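Local atomic coordinates of DUF5751 domain-containing protein (Sulfolobus tokodaii, PDB entry 2RBG), a protein that is of unknown function, belongs to the DUF5751 family and folds as a five-stranded parallel alpha/beta domain. Residues A[4-9]-A[29-34]; A[8-13]-A[36-41]; A[43-48]-A[69-74]; A[88-93]-A[111-116]. All blocks are in the same frame, centred on the assembly; numbering follows the deposited sequence.

Contact 1: residues A[4-9]-A[29-34]; sequences KNILTL and RSSGSK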
# COMPACT_ATOMS: atom_id res chain seq x y z
N LYS A 4 16.79 -13.33 5.16
CA LYS A 4 16.93 -14.78 5.08
C LYS A 4 15.66 -15.54 5.45
O LYS A 4 15.46 -16.66 5.01
CB LYS A 4 18.07 -15.24 6.00
CG LYS A 4 19.42 -14.59 5.69
CD LYS A 4 19.99 -15.09 4.37
CE LYS A 4 20.36 -16.57 4.44
NZ LYS A 4 20.94 -17.06 3.16
N ASN A 5 14.82 -14.94 6.29
CA ASN A 5 13.58 -15.60 6.71
C ASN A 5 12.55 -14.54 7.06
O ASN A 5 12.59 -13.94 8.13
CB ASN A 5 13.84 -16.53 7.90
CG ASN A 5 12.62 -17.36 8.26
OD1 ASN A 5 11.83 -17.74 7.40
ND2 ASN A 5 12.47 -17.66 9.55
N ILE A 6 11.61 -14.34 6.15
CA ILE A 6 10.55 -13.35 6.30
C ILE A 6 9.40 -13.81 7.18
O ILE A 6 8.86 -14.91 6.99
CB ILE A 6 9.97 -12.97 4.92
CG1 ILE A 6 11.10 -12.52 3.98
CG2 ILE A 6 8.92 -11.88 5.08
CD1 ILE A 6 11.84 -11.28 4.46
N LEU A 7 9.03 -12.99 8.16
CA LEU A 7 7.90 -13.31 9.02
C LEU A 7 6.68 -12.76 8.28
O LEU A 7 6.58 -11.55 8.06
CB LEU A 7 8.00 -12.61 10.38
CG LEU A 7 6.75 -12.76 11.26
CD1 LEU A 7 6.55 -14.22 11.63
CD2 LEU A 7 6.90 -11.91 12.52
N THR A 8 5.78 -13.64 7.88
CA THR A 8 4.57 -13.23 7.17
C THR A 8 3.35 -13.43 8.05
O THR A 8 3.11 -14.53 8.55
CB THR A 8 4.39 -14.03 5.86
OG1 THR A 8 5.44 -13.68 4.94
CG2 THR A 8 3.05 -13.71 5.21
N LEU A 9 2.60 -12.36 8.26
CA LEU A 9 1.40 -12.41 9.07
C LEU A 9 0.21 -12.07 8.19
O LEU A 9 0.24 -11.09 7.44
CB LEU A 9 1.48 -11.39 10.22
CG LEU A 9 2.76 -11.42 11.07
CD1 LEU A 9 2.65 -10.36 12.16
CD2 LEU A 9 2.94 -12.80 11.67
N ARG A 29 9.43 -13.06 -2.81
CA ARG A 29 10.43 -13.16 -3.87
C ARG A 29 11.22 -11.86 -4.02
O ARG A 29 12.44 -11.89 -4.16
CB ARG A 29 9.75 -13.52 -5.20
CG ARG A 29 9.30 -14.97 -5.31
CD ARG A 29 8.65 -15.20 -6.66
NE ARG A 29 8.27 -16.60 -6.88
CZ ARG A 29 8.84 -17.39 -7.77
NH1 ARG A 29 9.83 -16.94 -8.54
NH2 ARG A 29 8.42 -18.64 -7.92
N SER A 30 10.53 -10.73 -3.99
CA SER A 30 11.19 -9.44 -4.12
C SER A 30 12.11 -9.09 -2.95
O SER A 30 13.05 -8.32 -3.10
CB SER A 30 10.16 -8.31 -4.29
OG SER A 30 9.53 -8.37 -5.55
N SER A 31 11.83 -9.67 -1.78
CA SER A 31 12.63 -9.40 -0.59
C SER A 31 14.04 -9.97 -0.67
O SER A 31 14.93 -9.55 0.07
CB SER A 31 11.94 -9.97 0.66
OG SER A 31 12.10 -11.38 0.72
N GLY A 32 14.24 -10.95 -1.55
CA GLY A 32 15.55 -11.56 -1.69
C GLY A 32 15.66 -12.82 -0.85
O GLY A 32 16.60 -13.60 -0.99
N SER A 33 14.68 -13.01 0.03
CA SER A 33 14.66 -14.19 0.89
C SER A 33 14.11 -15.38 0.11
O SER A 33 13.29 -15.21 -0.80
CB SER A 33 13.79 -13.94 2.12
OG SER A 33 13.77 -15.06 2.97
N LYS A 34 14.56 -16.57 0.46
CA LYS A 34 14.09 -17.78 -0.20
C LYS A 34 13.27 -18.57 0.81
O LYS A 34 12.84 -19.69 0.53
CB LYS A 34 15.29 -18.62 -0.67
CG LYS A 34 16.37 -17.82 -1.39
CD LYS A 34 15.80 -17.01 -2.55
CE LYS A 34 16.87 -16.11 -3.17
NZ LYS A 34 16.31 -15.23 -4.24
O HOH W 1 16.52 -17.35 2.41
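Ile6 points its side chain from the first strand at Ser31, at the end of helix 17-31, and Ser33, just beyond it, and its CG1 meets both most closely. With CG1 anti to the carbonyl carbon (chi1 -54°), this branch lies 3.6 Å from CB of Ser33, and CD1 continues past it to stand 3.8 Å from OG of Ser31. The second serine turns its hydroxyl elsewhere: OG of Ser33 comes within 3.1 Å of O of Lys4, and its hydrogen bond is with Lys35 O. Gly32, with positive phi, is the first residue to leave the helix, and Ser31 OG accepts from Ser33 N over 3.1 Å, an ST turn in which the same hydroxyl is also bonded to Val28 O. This is the return corner of a right-handed beta-alpha-beta crossover, where the chain leaves helix 17-31 and turns into strand 35-41 beside strand 6-11. An alanine in place of Ser31 would probably leave Ser33 N and Val28 O without this partner and let the turn after the helix shift against Ile6. Beyond the hydroxyls, one water spans the two segments, donating to Lys4 O and accepting from Lys34 N, each at 2.9 Å. Ile118 of strand 117-121 packs on both Ile6 and Ser31, while Leu91 of strand 89-94 also touches Ile6.

Contact 2: residues A[8-13]-A[36-41]; sequences TLISVN and TTINVF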
# COMPACT_ATOMS: atom_id res chain seq x y z
N THR A 8 5.78 -13.64 7.88
CA THR A 8 4.57 -13.23 7.17
C THR A 8 3.35 -13.43 8.05
O THR A 8 3.11 -14.53 8.55
CB THR A 8 4.39 -14.03 5.86
OG1 THR A 8 5.44 -13.68 4.94
CG2 THR A 8 3.05 -13.71 5.21
N LEU A 9 2.60 -12.36 8.26
CA LEU A 9 1.40 -12.41 9.07
C LEU A 9 0.21 -12.07 8.19
O LEU A 9 0.24 -11.09 7.44
CB LEU A 9 1.48 -11.39 10.22
CG LEU A 9 2.76 -11.42 11.07
CD1 LEU A 9 2.65 -10.36 12.16
CD2 LEU A 9 2.94 -12.80 11.67
N ILE A 10 -0.85 -12.87 8.29
CA ILE A 10 -2.04 -12.62 7.49
C ILE A 10 -3.32 -12.99 8.22
O ILE A 10 -3.41 -14.02 8.88
CB ILE A 10 -2.00 -13.38 6.14
CG1 ILE A 10 -3.32 -13.17 5.38
CG2 ILE A 10 -1.76 -14.88 6.38
CD1 ILE A 10 -3.28 -13.65 3.93
N SER A 11 -4.31 -12.12 8.09
CA SER A 11 -5.62 -12.35 8.68
C SER A 11 -6.64 -11.80 7.69
O SER A 11 -6.80 -10.58 7.56
CB SER A 11 -5.75 -11.64 10.03
OG SER A 11 -6.99 -11.97 10.63
N VAL A 12 -7.31 -12.70 6.99
CA VAL A 12 -8.33 -12.32 6.01
C VAL A 12 -9.47 -13.33 6.05
O VAL A 12 -9.34 -14.40 6.63
CB VAL A 12 -7.76 -12.31 4.57
CG1 VAL A 12 -6.69 -11.25 4.43
CG2 VAL A 12 -7.20 -13.69 4.21
N ASN A 13 -10.58 -12.96 5.42
CA ASN A 13 -11.74 -13.85 5.35
C ASN A 13 -11.34 -14.97 4.38
O ASN A 13 -10.46 -14.78 3.54
CB ASN A 13 -12.95 -13.09 4.81
CG ASN A 13 -13.43 -12.01 5.76
OD1 ASN A 13 -13.79 -12.29 6.91
ND2 ASN A 13 -13.43 -10.76 5.29
N THR A 36 10.23 -18.16 4.25
CA THR A 36 9.27 -17.34 4.98
C THR A 36 8.48 -18.24 5.91
O THR A 36 8.20 -19.40 5.59
CB THR A 36 8.28 -16.60 4.03
OG1 THR A 36 7.40 -15.78 4.82
CG2 THR A 36 7.45 -17.59 3.23
N THR A 37 8.17 -17.72 7.09
CA THR A 37 7.37 -18.47 8.05
C THR A 37 6.05 -17.72 8.07
O THR A 37 5.97 -16.57 8.52
CB THR A 37 8.05 -18.51 9.44
OG1 THR A 37 7.19 -19.19 10.37
CG2 THR A 37 8.36 -17.11 9.95
N ILE A 38 5.03 -18.36 7.52
CA ILE A 38 3.70 -17.78 7.39
C ILE A 38 2.77 -18.11 8.55
O ILE A 38 2.56 -19.28 8.88
CB ILE A 38 3.05 -18.25 6.08
CG1 ILE A 38 4.01 -17.98 4.92
CG2 ILE A 38 1.72 -17.54 5.86
CD1 ILE A 38 3.56 -18.56 3.60
N ASN A 39 2.20 -17.07 9.15
CA ASN A 39 1.29 -17.23 10.28
C ASN A 39 -0.07 -16.69 9.90
O ASN A 39 -0.24 -15.49 9.65
CB ASN A 39 1.85 -16.48 11.49
CG ASN A 39 3.11 -17.12 12.01
OD1 ASN A 39 3.07 -18.05 12.83
ND2 ASN A 39 4.26 -16.66 11.53
N VAL A 40 -1.05 -17.59 9.85
CA VAL A 40 -2.40 -17.25 9.46
C VAL A 40 -3.35 -17.28 10.64
O VAL A 40 -3.47 -18.29 11.33
CB VAL A 40 -2.91 -18.24 8.39
CG1 VAL A 40 -4.23 -17.76 7.82
CG2 VAL A 40 -1.86 -18.42 7.31
N PHE A 41 -4.03 -16.16 10.88
CA PHE A 41 -4.98 -16.06 11.98
C PHE A 41 -6.35 -16.27 11.36
O PHE A 41 -6.93 -15.37 10.75
CB PHE A 41 -4.82 -14.69 12.63
CG PHE A 41 -3.43 -14.46 13.16
CD1 PHE A 41 -3.06 -14.98 14.40
CD2 PHE A 41 -2.47 -13.81 12.39
CE1 PHE A 41 -1.75 -14.86 14.86
CE2 PHE A 41 -1.16 -13.69 12.83
CZ PHE A 41 -0.79 -14.22 14.07
O HOH W 2 -6.91 -15.34 7.79
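Thr8 and Ile38 stand side by side on one face of two neighbouring parallel strands, with Ile10 and Val40 paired in the same way further along. Backbone bonds carry the pairing in the staggered pattern of a parallel ladder: Thr8 N gives to Thr37 O, Asn39 N to Thr8 O over 2.8 Å, Ile10 N to Asn39 O, and Phe41 N to Ile10 O over 3.0 Å. The Thr37 carbonyl is met from 33° off its plane, whereas the other three donors lie nearly in line with the C=O bond. On the face of Ile10, its CG2 branch meets CG2 of Val40 at 3.7 Å. On the other face CD2 of Leu9 lies 3.8 Å from CB of Asn39, and also reaches the edge of the Phe41 ring, 4.4 Å from CE2.

Polar side chains finish both ends. Thr8 OG1, beside its own backbone N (chi1 -67°), donates to Thr36 OG1 over 2.9 Å, and Thr36 OG1 is in turn bonded to Ile6 O, so the two buried hydroxyls are linked in series to the Ile6 carbonyl. At the far end Ser11 OG makes a weak bond to Phe41 O, which also receives a water held by Val12 N. Asn39 OD1 is fixed by Trp70 NE1, and the Phe41 ring meets that of Trp70 with planes at about 30° and that of Phe78 edge-to-face.

Both strands are internal, and strand 6-11 is the middle one of five: helix 17-31 covers Ile10 and Val40 through Tyr20 and Phe17, helix 99-107 covers Leu9 and Phe41 through Met102, and strands 89-94 and 64-70 flank the pair.

Contact 3: residues A[43-48]-A[69-74]; sequences EIQYQE and LWKKNE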
# COMPACT_ATOMS: atom_id res chain seq x y z
N GLU A 43 -10.02 -19.32 11.43
CA GLU A 43 -10.73 -20.40 12.10
C GLU A 43 -10.76 -21.62 11.18
O GLU A 43 -11.25 -22.69 11.57
CB GLU A 43 -12.15 -19.97 12.45
CG GLU A 43 -12.23 -18.78 13.39
CD GLU A 43 -11.50 -19.01 14.70
OE1 GLU A 43 -11.76 -20.05 15.35
OE2 GLU A 43 -10.68 -18.15 15.09
N ILE A 44 -10.24 -21.46 9.97
CA ILE A 44 -10.22 -22.53 8.98
C ILE A 44 -9.16 -23.58 9.33
O ILE A 44 -8.19 -23.28 10.03
CB ILE A 44 -9.94 -21.94 7.58
CG1 ILE A 44 -10.65 -22.75 6.51
CG2 ILE A 44 -8.44 -21.89 7.31
CD1 ILE A 44 -10.58 -22.12 5.13
N GLN A 45 -9.34 -24.81 8.84
CA GLN A 45 -8.39 -25.89 9.11
C GLN A 45 -7.26 -25.92 8.09
O GLN A 45 -7.42 -25.48 6.95
CB GLN A 45 -9.11 -27.24 9.12
CG GLN A 45 -10.00 -27.47 10.33
CD GLN A 45 -9.20 -27.57 11.62
OE1 GLN A 45 -8.33 -28.43 11.75
NE2 GLN A 45 -9.51 -26.70 12.57
N TYR A 46 -6.11 -26.45 8.52
CA TYR A 46 -4.93 -26.54 7.67
C TYR A 46 -5.21 -27.09 6.28
O TYR A 46 -4.92 -26.44 5.28
CB TYR A 46 -3.87 -27.42 8.35
CG TYR A 46 -2.50 -27.31 7.72
CD1 TYR A 46 -1.64 -26.26 8.04
CD2 TYR A 46 -2.07 -28.25 6.78
CE1 TYR A 46 -0.39 -26.15 7.45
CE2 TYR A 46 -0.81 -28.14 6.18
CZ TYR A 46 0.02 -27.09 6.52
OH TYR A 46 1.26 -26.96 5.92
N GLN A 47 -5.76 -28.29 6.22
CA GLN A 47 -6.05 -28.93 4.94
C GLN A 47 -6.94 -28.12 4.01
O GLN A 47 -6.74 -28.13 2.80
CB GLN A 47 -6.66 -30.32 5.17
CG GLN A 47 -5.69 -31.31 5.78
CD GLN A 47 -4.35 -31.33 5.07
OE1 GLN A 47 -4.29 -31.47 3.84
NE2 GLN A 47 -3.27 -31.21 5.83
N GLU A 48 -7.94 -27.43 4.57
CA GLU A 48 -8.82 -26.62 3.74
C GLU A 48 -8.06 -25.43 3.17
O GLU A 48 -8.24 -25.07 2.01
CB GLU A 48 -10.03 -26.14 4.54
CG GLU A 48 -10.89 -25.13 3.79
CD GLU A 48 -12.28 -24.98 4.36
OE1 GLU A 48 -12.42 -24.92 5.60
OE2 GLU A 48 -13.24 -24.90 3.57
N LEU A 69 -1.31 -21.98 11.58
CA LEU A 69 -2.64 -21.39 11.68
C LEU A 69 -2.96 -21.16 13.15
O LEU A 69 -2.70 -22.02 13.99
CB LEU A 69 -3.69 -22.30 11.05
CG LEU A 69 -3.79 -22.29 9.52
CD1 LEU A 69 -2.46 -22.71 8.91
CD2 LEU A 69 -4.91 -23.21 9.08
N TRP A 70 -3.50 -19.99 13.45
CA TRP A 70 -3.86 -19.62 14.81
C TRP A 70 -5.27 -19.08 14.91
O TRP A 70 -5.67 -18.23 14.11
CB TRP A 70 -2.92 -18.54 15.34
CG TRP A 70 -1.47 -18.84 15.18
CD1 TRP A 70 -0.62 -18.30 14.25
CD2 TRP A 70 -0.70 -19.73 15.98
NE1 TRP A 70 0.65 -18.81 14.43
CE2 TRP A 70 0.62 -19.69 15.48
CE3 TRP A 70 -0.99 -20.56 17.07
CZ2 TRP A 70 1.65 -20.45 16.04
CZ3 TRP A 70 0.03 -21.31 17.63
CH2 TRP A 70 1.34 -21.25 17.11
N LYS A 71 -6.03 -19.56 15.88
CA LYS A 71 -7.36 -19.03 16.09
C LYS A 71 -7.04 -17.71 16.78
O LYS A 71 -6.00 -17.59 17.43
CB LYS A 71 -8.18 -19.94 17.00
CG LYS A 71 -8.54 -21.27 16.35
CD LYS A 71 -9.44 -22.10 17.26
CE LYS A 71 -9.90 -23.37 16.57
NZ LYS A 71 -8.75 -24.21 16.14
N LYS A 72 -7.90 -16.71 16.65
CA LYS A 72 -7.64 -15.42 17.27
C LYS A 72 -7.31 -15.51 18.76
O LYS A 72 -6.59 -14.66 19.29
CB LYS A 72 -8.82 -14.48 17.02
CG LYS A 72 -9.03 -14.17 15.55
CD LYS A 72 -10.19 -13.23 15.30
CE LYS A 72 -10.37 -12.96 13.82
NZ LYS A 72 -11.52 -12.06 13.54
N ASN A 73 -7.82 -16.54 19.42
CA ASN A 73 -7.57 -16.72 20.85
C ASN A 73 -6.20 -17.36 21.12
O ASN A 73 -5.80 -17.50 22.28
CB ASN A 73 -8.67 -17.58 21.47
CG ASN A 73 -8.70 -18.99 20.90
OD1 ASN A 73 -7.77 -19.77 21.11
ND2 ASN A 73 -9.76 -19.31 20.17
N GLU A 74 -5.49 -17.73 20.06
CA GLU A 74 -4.18 -18.36 20.21
C GLU A 74 -3.03 -17.41 19.86
O GLU A 74 -1.88 -17.84 19.74
CB GLU A 74 -4.09 -19.61 19.33
CG GLU A 74 -5.16 -20.65 19.63
CD GLU A 74 -5.06 -21.86 18.73
OE1 GLU A 74 -4.93 -21.68 17.50
OE2 GLU A 74 -5.11 -23.00 19.25
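Leu69, the last strand residue but one, points its side chain at the loop leading into helix 46-52 and meets it with both methyls. CD2 lies 3.4 Å from Ile44 O and 3.5 Å from Tyr46 N, against the backbone where the loop enters the helix, and also reaches CG2 of Ile44. CD1 touches Tyr46 CD1 at 3.7 Å, the two side chains crossing at about a right angle. The side chain of Trp70 starts away from segment 43-48; its NE1 is bonded to Asn39 OD1 and its ring meets that of Phe41.

At Lys71 a carboxylate meets the aliphatic part of a lysine. The Glu43 chain, bent at chi2 (-57°), lays its carboxylate over the start of the lysine chain, with OE1 3.6 Å from Lys71 CG and the two side chains at about a right angle; Lys71 NZ itself stays 5.2 Å from OE1. An alanine in place of Lys71 would probably leave OE1 of Glu43 without the CG and CD methylenes it lies on and remove one of the two lysine charges nearby. Lys72 N gives a weak bond to Glu43 OE2 over 3.5 Å, while Lys72 NZ is bonded to Asn98. Glu74 OE1 accepts from Lys71 N over 2.9 Å, and Glu74 N donates to Lys71 O, closing the turn before helix 75-82.

The chemistry is thus split: a leucine packs against the helix entrance, whereas the charged end is joined by one weak bond, probably with a modest electrostatic attraction.

Contact 4: residues A[88-93]-A[111-116]; sequences DGLLVY and TAIKRN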
# COMPACT_ATOMS: atom_id res chain seq x y z
N ASP A 88 13.92 -12.00 9.93
CA ASP A 88 14.59 -10.72 9.73
C ASP A 88 13.82 -9.69 8.92
O ASP A 88 14.23 -8.53 8.82
CB ASP A 88 15.96 -10.93 9.08
CG ASP A 88 15.90 -11.89 7.91
OD1 ASP A 88 14.83 -11.99 7.27
OD2 ASP A 88 16.93 -12.52 7.62
N GLY A 89 12.71 -10.11 8.32
CA GLY A 89 11.90 -9.20 7.53
C GLY A 89 10.45 -9.41 7.93
O GLY A 89 10.12 -10.46 8.48
N LEU A 90 9.59 -8.44 7.64
CA LEU A 90 8.18 -8.56 8.00
C LEU A 90 7.21 -8.19 6.89
O LEU A 90 7.38 -7.18 6.21
CB LEU A 90 7.89 -7.66 9.21
CG LEU A 90 6.44 -7.57 9.69
CD1 LEU A 90 5.99 -8.91 10.24
CD2 LEU A 90 6.32 -6.49 10.75
N LEU A 91 6.19 -9.03 6.71
CA LEU A 91 5.14 -8.81 5.72
C LEU A 91 3.82 -8.90 6.47
O LEU A 91 3.61 -9.84 7.25
CB LEU A 91 5.19 -9.86 4.61
CG LEU A 91 6.36 -9.73 3.63
CD1 LEU A 91 6.36 -10.92 2.67
CD2 LEU A 91 6.24 -8.42 2.85
N VAL A 92 2.93 -7.94 6.26
CA VAL A 92 1.64 -7.91 6.94
C VAL A 92 0.47 -7.79 5.97
O VAL A 92 0.47 -6.92 5.10
CB VAL A 92 1.58 -6.73 7.94
CG1 VAL A 92 0.20 -6.64 8.57
CG2 VAL A 92 2.65 -6.90 9.02
N TYR A 93 -0.53 -8.65 6.14
CA TYR A 93 -1.72 -8.64 5.28
C TYR A 93 -3.02 -8.82 6.05
O TYR A 93 -3.10 -9.63 6.97
CB TYR A 93 -1.64 -9.76 4.25
CG TYR A 93 -0.37 -9.80 3.45
CD1 TYR A 93 -0.26 -9.10 2.25
CD2 TYR A 93 0.73 -10.51 3.91
CE1 TYR A 93 0.93 -9.12 1.52
CE2 TYR A 93 1.91 -10.54 3.19
CZ TYR A 93 2.01 -9.84 2.00
OH TYR A 93 3.19 -9.88 1.29
N THR A 111 10.34 -4.69 18.54
CA THR A 111 10.79 -3.49 17.85
C THR A 111 11.60 -3.80 16.59
O THR A 111 11.33 -3.24 15.52
CB THR A 111 11.66 -2.62 18.78
OG1 THR A 111 10.90 -2.25 19.93
CG2 THR A 111 12.12 -1.37 18.05
N ALA A 112 12.58 -4.68 16.71
CA ALA A 112 13.44 -5.04 15.59
C ALA A 112 12.67 -5.60 14.39
O ALA A 112 13.07 -5.39 13.25
CB ALA A 112 14.50 -6.05 16.04
N ILE A 113 11.58 -6.30 14.66
CA ILE A 113 10.79 -6.88 13.58
C ILE A 113 9.96 -5.82 12.87
O ILE A 113 9.91 -5.77 11.64
CB ILE A 113 9.86 -7.99 14.12
CG1 ILE A 113 10.72 -9.13 14.69
CG2 ILE A 113 8.97 -8.51 13.00
CD1 ILE A 113 9.93 -10.32 15.18
N LYS A 114 9.32 -4.95 13.64
CA LYS A 114 8.51 -3.88 13.06
C LYS A 114 9.35 -2.93 12.22
O LYS A 114 8.85 -2.35 11.26
CB LYS A 114 7.79 -3.10 14.17
CG LYS A 114 6.71 -3.89 14.88
CD LYS A 114 5.93 -3.04 15.87
CE LYS A 114 6.76 -2.68 17.09
NZ LYS A 114 5.95 -1.98 18.12
N ARG A 115 10.62 -2.78 12.57
CA ARG A 115 11.49 -1.87 11.83
C ARG A 115 11.91 -2.40 10.47
O ARG A 115 12.44 -1.66 9.65
CB ARG A 115 12.73 -1.54 12.67
CG ARG A 115 12.38 -0.98 14.04
CD ARG A 115 13.44 -0.03 14.57
NE ARG A 115 13.09 0.45 15.90
CZ ARG A 115 13.67 1.48 16.51
NH1 ARG A 115 14.64 2.15 15.90
NH2 ARG A 115 13.29 1.84 17.73
N ASN A 116 11.66 -3.68 10.22
CA ASN A 116 12.00 -4.28 8.94
C ASN A 116 10.75 -4.65 8.15
O ASN A 116 10.71 -5.68 7.47
CB ASN A 116 12.89 -5.50 9.12
CG ASN A 116 14.30 -5.13 9.53
OD1 ASN A 116 14.59 -4.90 10.71
ND2 ASN A 116 15.20 -5.04 8.55
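The turn that leads from helix 111-114 into the edge strand 117-121 closes against the start of strand 89-94, a place in the parallel sheet where the last strand is about to join its neighbour. Asn116 O accepts from Leu90 N over 3.0 Å, with an N-H...O angle of 143°; the donor lies above the carbonyl plane, 40° out of it. CB of Asn116 rests 3.3 Å from Asp88 O, so the residue straddles Gly89, whose CA is 3.7 Å from Asn116 O.

Next to this bond sits the apolar part. Leu90 carries CG anti to its backbone N (chi1 176°), and its side chain crosses that of Ile113 at about a right angle. Leu90 CB lies 3.7 Å from Ile113 O, and CD2 reaches Ile113 CG2 at 4.0 Å. The same methyl comes within 4.1 Å of Lys114 CA, so one leucine touches successive residues of the short helix. Ile113 O is also taken by Asn116 N over 3.1 Å.

Both carboxylate oxygens of Asp88 are engaged away from the helix, by the backbone N atoms of Lys4 and Asn5, and Lys114 NZ is bonded to Asp107 O. Leu90 also packs on Leu7 and Leu109, and strand 89-94 runs between strand 6-11 and strand 117-121, with helix 17-31 over Leu91 and Tyr93.

From the N terminus, strand 6-11 opens contacts 1 and 2, which overlap by starting from the same stretch: contact 1 closes first, where helix 17-31 ends, and contact 2 closes at strand 35-41. The two share Thr8 and Leu9 and form one beta-alpha-beta unit. Contact 3 then closes its own loop, from the entrance of helix 46-52 to the end of strand 64-70, and touches contact 2 through the bond from Trp70 N to Val40 O. Contact 4, joining strand 89-94 to helix 111-114, meets contacts 1 and 2 through strand 6-11 and the residues just before it. Contacts 3 and 4 follow in series without nesting, on opposite sides of the chain's centre, about 22 Å apart between centres.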